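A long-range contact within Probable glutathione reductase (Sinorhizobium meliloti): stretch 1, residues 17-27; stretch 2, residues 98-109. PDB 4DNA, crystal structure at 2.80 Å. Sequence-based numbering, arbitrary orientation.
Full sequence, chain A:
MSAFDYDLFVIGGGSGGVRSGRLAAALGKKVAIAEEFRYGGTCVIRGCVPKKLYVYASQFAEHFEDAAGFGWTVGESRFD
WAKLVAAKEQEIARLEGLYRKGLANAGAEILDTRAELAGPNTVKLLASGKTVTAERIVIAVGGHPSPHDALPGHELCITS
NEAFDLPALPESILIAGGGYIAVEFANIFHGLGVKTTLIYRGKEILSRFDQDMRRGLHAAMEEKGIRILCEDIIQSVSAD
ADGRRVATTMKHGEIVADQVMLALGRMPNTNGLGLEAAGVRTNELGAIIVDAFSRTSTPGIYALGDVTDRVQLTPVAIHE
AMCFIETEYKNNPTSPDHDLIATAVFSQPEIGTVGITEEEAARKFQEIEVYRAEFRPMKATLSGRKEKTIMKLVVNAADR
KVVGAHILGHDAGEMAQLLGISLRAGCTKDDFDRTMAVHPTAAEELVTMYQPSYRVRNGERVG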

# COMPACT_ATOMS: atom_id res chain seq x y z
N GLY A 17 6.74 10.31 26.66
CA GLY A 17 7.14 11.44 27.46
C GLY A 17 7.16 12.73 26.69
O GLY A 17 6.70 13.76 27.20
N VAL A 18 7.69 12.68 25.47
CA VAL A 18 7.82 13.87 24.66
C VAL A 18 6.45 14.42 24.30
O VAL A 18 6.20 15.62 24.44
CB VAL A 18 8.67 13.61 23.39
CG1 VAL A 18 8.49 14.74 22.38
CG2 VAL A 18 10.13 13.45 23.77
N ARG A 19 5.56 13.54 23.86
CA ARG A 19 4.20 13.95 23.59
C ARG A 19 3.64 14.64 24.83
O ARG A 19 3.20 15.79 24.75
CB ARG A 19 3.34 12.75 23.19
CG ARG A 19 1.91 13.11 22.79
CD ARG A 19 1.83 14.12 21.64
NE ARG A 19 2.87 13.91 20.62
CZ ARG A 19 2.66 13.45 19.38
NH1 ARG A 19 1.44 13.15 18.96
NH2 ARG A 19 3.69 13.31 18.56
N SER A 20 3.72 13.94 25.96
CA SER A 20 3.22 14.43 27.22
C SER A 20 3.72 15.82 27.54
O SER A 20 2.93 16.74 27.70
CB SER A 20 3.56 13.46 28.34
OG SER A 20 2.84 12.25 28.19
N GLY A 21 5.04 15.97 27.60
CA GLY A 21 5.67 17.25 27.93
C GLY A 21 5.27 18.35 26.96
O GLY A 21 4.73 19.38 27.38
N ARG A 22 5.52 18.12 25.67
CA ARG A 22 5.22 19.10 24.64
C ARG A 22 3.78 19.52 24.74
O ARG A 22 3.50 20.71 24.83
CB ARG A 22 5.52 18.55 23.24
CG ARG A 22 5.67 19.62 22.15
CD ARG A 22 5.79 19.01 20.76
NE ARG A 22 4.49 18.58 20.25
CZ ARG A 22 4.14 17.32 20.02
NH1 ARG A 22 5.01 16.32 20.22
NH2 ARG A 22 2.91 17.04 19.57
N LEU A 23 2.86 18.56 24.77
CA LEU A 23 1.45 18.92 24.85
C LEU A 23 1.17 19.82 26.05
O LEU A 23 0.64 20.92 25.89
CB LEU A 23 0.53 17.70 24.88
CG LEU A 23 0.15 16.99 23.57
CD1 LEU A 23 -0.89 15.93 23.85
CD2 LEU A 23 -0.35 17.97 22.52
N ALA A 24 1.58 19.36 27.23
CA ALA A 24 1.29 20.05 28.50
C ALA A 24 1.92 21.44 28.59
O ALA A 24 1.29 22.37 29.12
CB ALA A 24 1.73 19.20 29.67
N ALA A 25 3.15 21.58 28.10
CA ALA A 25 3.84 22.87 28.08
C ALA A 25 3.09 23.84 27.19
O ALA A 25 2.90 25.01 27.55
CB ALA A 25 5.27 22.70 27.60
N ALA A 26 2.65 23.35 26.03
CA ALA A 26 1.86 24.12 25.08
C ALA A 26 0.48 24.52 25.64
O ALA A 26 -0.33 25.11 24.92
CB ALA A 26 1.71 23.36 23.77
N LEU A 27 0.22 24.20 26.91
CA LEU A 27 -0.97 24.69 27.62
C LEU A 27 -0.59 25.69 28.73
O LEU A 27 -1.39 25.94 29.63
CB LEU A 27 -1.81 23.53 28.17
CG LEU A 27 -2.74 22.77 27.21
CD1 LEU A 27 -3.25 21.50 27.87
CD2 LEU A 27 -3.92 23.62 26.75
N LEU A 98 14.96 17.63 16.23
CA LEU A 98 13.63 18.16 15.99
C LEU A 98 12.73 18.00 17.21
O LEU A 98 11.93 18.88 17.50
CB LEU A 98 12.97 17.50 14.79
CG LEU A 98 13.46 17.89 13.40
CD1 LEU A 98 12.83 16.94 12.40
CD2 LEU A 98 13.13 19.33 13.08
N TYR A 99 12.87 16.88 17.91
CA TYR A 99 12.10 16.66 19.13
C TYR A 99 12.52 17.63 20.22
O TYR A 99 11.67 18.18 20.92
CB TYR A 99 12.26 15.24 19.61
CG TYR A 99 11.42 14.23 18.88
CD1 TYR A 99 11.72 13.86 17.57
CD2 TYR A 99 10.32 13.63 19.50
CE1 TYR A 99 10.95 12.92 16.90
CE2 TYR A 99 9.55 12.68 18.84
CZ TYR A 99 9.87 12.33 17.54
OH TYR A 99 9.12 11.41 16.86
N ARG A 100 13.83 17.81 20.37
CA ARG A 100 14.39 18.79 21.30
C ARG A 100 13.85 20.18 20.95
O ARG A 100 13.37 20.89 21.83
CB ARG A 100 15.92 18.81 21.25
CG ARG A 100 16.62 17.56 21.76
CD ARG A 100 18.13 17.78 21.88
NE ARG A 100 18.48 18.59 23.06
CZ ARG A 100 18.99 18.10 24.20
NH1 ARG A 100 19.28 18.90 25.21
NH2 ARG A 100 19.22 16.80 24.31
N LYS A 101 13.93 20.55 19.67
CA LYS A 101 13.42 21.85 19.22
C LYS A 101 11.92 21.99 19.51
O LYS A 101 11.46 23.05 19.95
CB LYS A 101 13.76 22.13 17.75
CG LYS A 101 13.19 23.44 17.21
CD LYS A 101 14.17 24.34 16.44
CE LYS A 101 14.95 23.61 15.34
NZ LYS A 101 14.10 22.71 14.49
N GLY A 102 11.16 20.91 19.30
CA GLY A 102 9.72 20.92 19.53
C GLY A 102 9.36 21.26 20.96
O GLY A 102 8.43 22.03 21.22
N LEU A 103 10.11 20.68 21.91
CA LEU A 103 9.81 20.86 23.32
C LEU A 103 10.05 22.30 23.72
O LEU A 103 9.15 22.95 24.25
CB LEU A 103 10.64 19.91 24.19
CG LEU A 103 10.10 18.47 24.21
CD1 LEU A 103 11.21 17.45 24.35
CD2 LEU A 103 9.06 18.27 25.31
N ALA A 104 11.25 22.78 23.42
CA ALA A 104 11.66 24.14 23.70
C ALA A 104 10.64 25.15 23.19
O ALA A 104 10.19 26.00 23.96
CB ALA A 104 13.03 24.41 23.10
N ASN A 105 10.24 25.02 21.92
CA ASN A 105 9.20 25.87 21.31
C ASN A 105 7.87 25.94 22.07
O ASN A 105 7.20 26.97 22.04
CB ASN A 105 8.90 25.45 19.88
CG ASN A 105 10.06 25.68 18.94
OD1 ASN A 105 10.83 26.63 19.12
ND2 ASN A 105 10.20 24.82 17.94
N ALA A 106 7.48 24.84 22.71
CA ALA A 106 6.28 24.82 23.54
C ALA A 106 6.53 25.45 24.91
O ALA A 106 5.58 25.83 25.60
CB ALA A 106 5.76 23.39 23.69
N GLY A 107 7.80 25.54 25.31
CA GLY A 107 8.19 26.15 26.59
C GLY A 107 8.72 25.22 27.67
O GLY A 107 9.29 25.68 28.67
N ALA A 108 8.54 23.92 27.49
CA ALA A 108 9.02 22.92 28.44
C ALA A 108 10.53 23.02 28.67
O ALA A 108 11.29 23.33 27.76
CB ALA A 108 8.65 21.53 27.96
N GLU A 109 10.96 22.75 29.91
CA GLU A 109 12.37 22.79 30.25
C GLU A 109 13.04 21.45 30.01
O GLU A 109 12.65 20.43 30.58
CB GLU A 109 12.55 23.23 31.69
CG GLU A 109 14.00 23.33 32.11
CD GLU A 109 14.16 23.76 33.54
OE1 GLU A 109 13.13 24.06 34.18
OE2 GLU A 109 15.31 23.79 34.02

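The two helices run in nearly the same direction, their axes 26° apart and 8.6 Å at closest approach, and no hydrogen bond links them; the contact buries 414 Å², both sides summed, and rests on van der Waals packing, with apolar side chains prominent. Three residues cover the most: Val18, Ala106 and Leu103.

Val18 points its CA-to-CB bond toward the second helix, and with chi1 in the t well it meets two residues one turn apart there. Its CG1 lies 3.6 Å from Tyr99 CD2, near the plane of the ring and so against its edge, while its CG2 lies 4.2 Å from Leu103 CD1.

Leu103 starts sideways, but its end comes nearer, and CD2 settles on backbone, 3.6 Å from Arg22 N. CD2 is a methyl carbon, so the approach is van der Waals packing; Arg22 N itself is satisfied by Val18 O, 2.9 Å away within its own helix. Gly21 leaves space here: an ideal CB on it would sit a tight 3.4 Å from Leu103 CD2.

Ala106 closes the far end, where small side chains let the backbones approach, with Ala26 CA and Ala106 CA 4.7 Å apart. Ala106 CB lies 3.7 Å from Arg22 O and 4.0 Å from Ala25 CB. Beyond the helix, positive phi at Gly107 turns the chain, and Ala108 CB packs 3.6 Å from Ala25 CB.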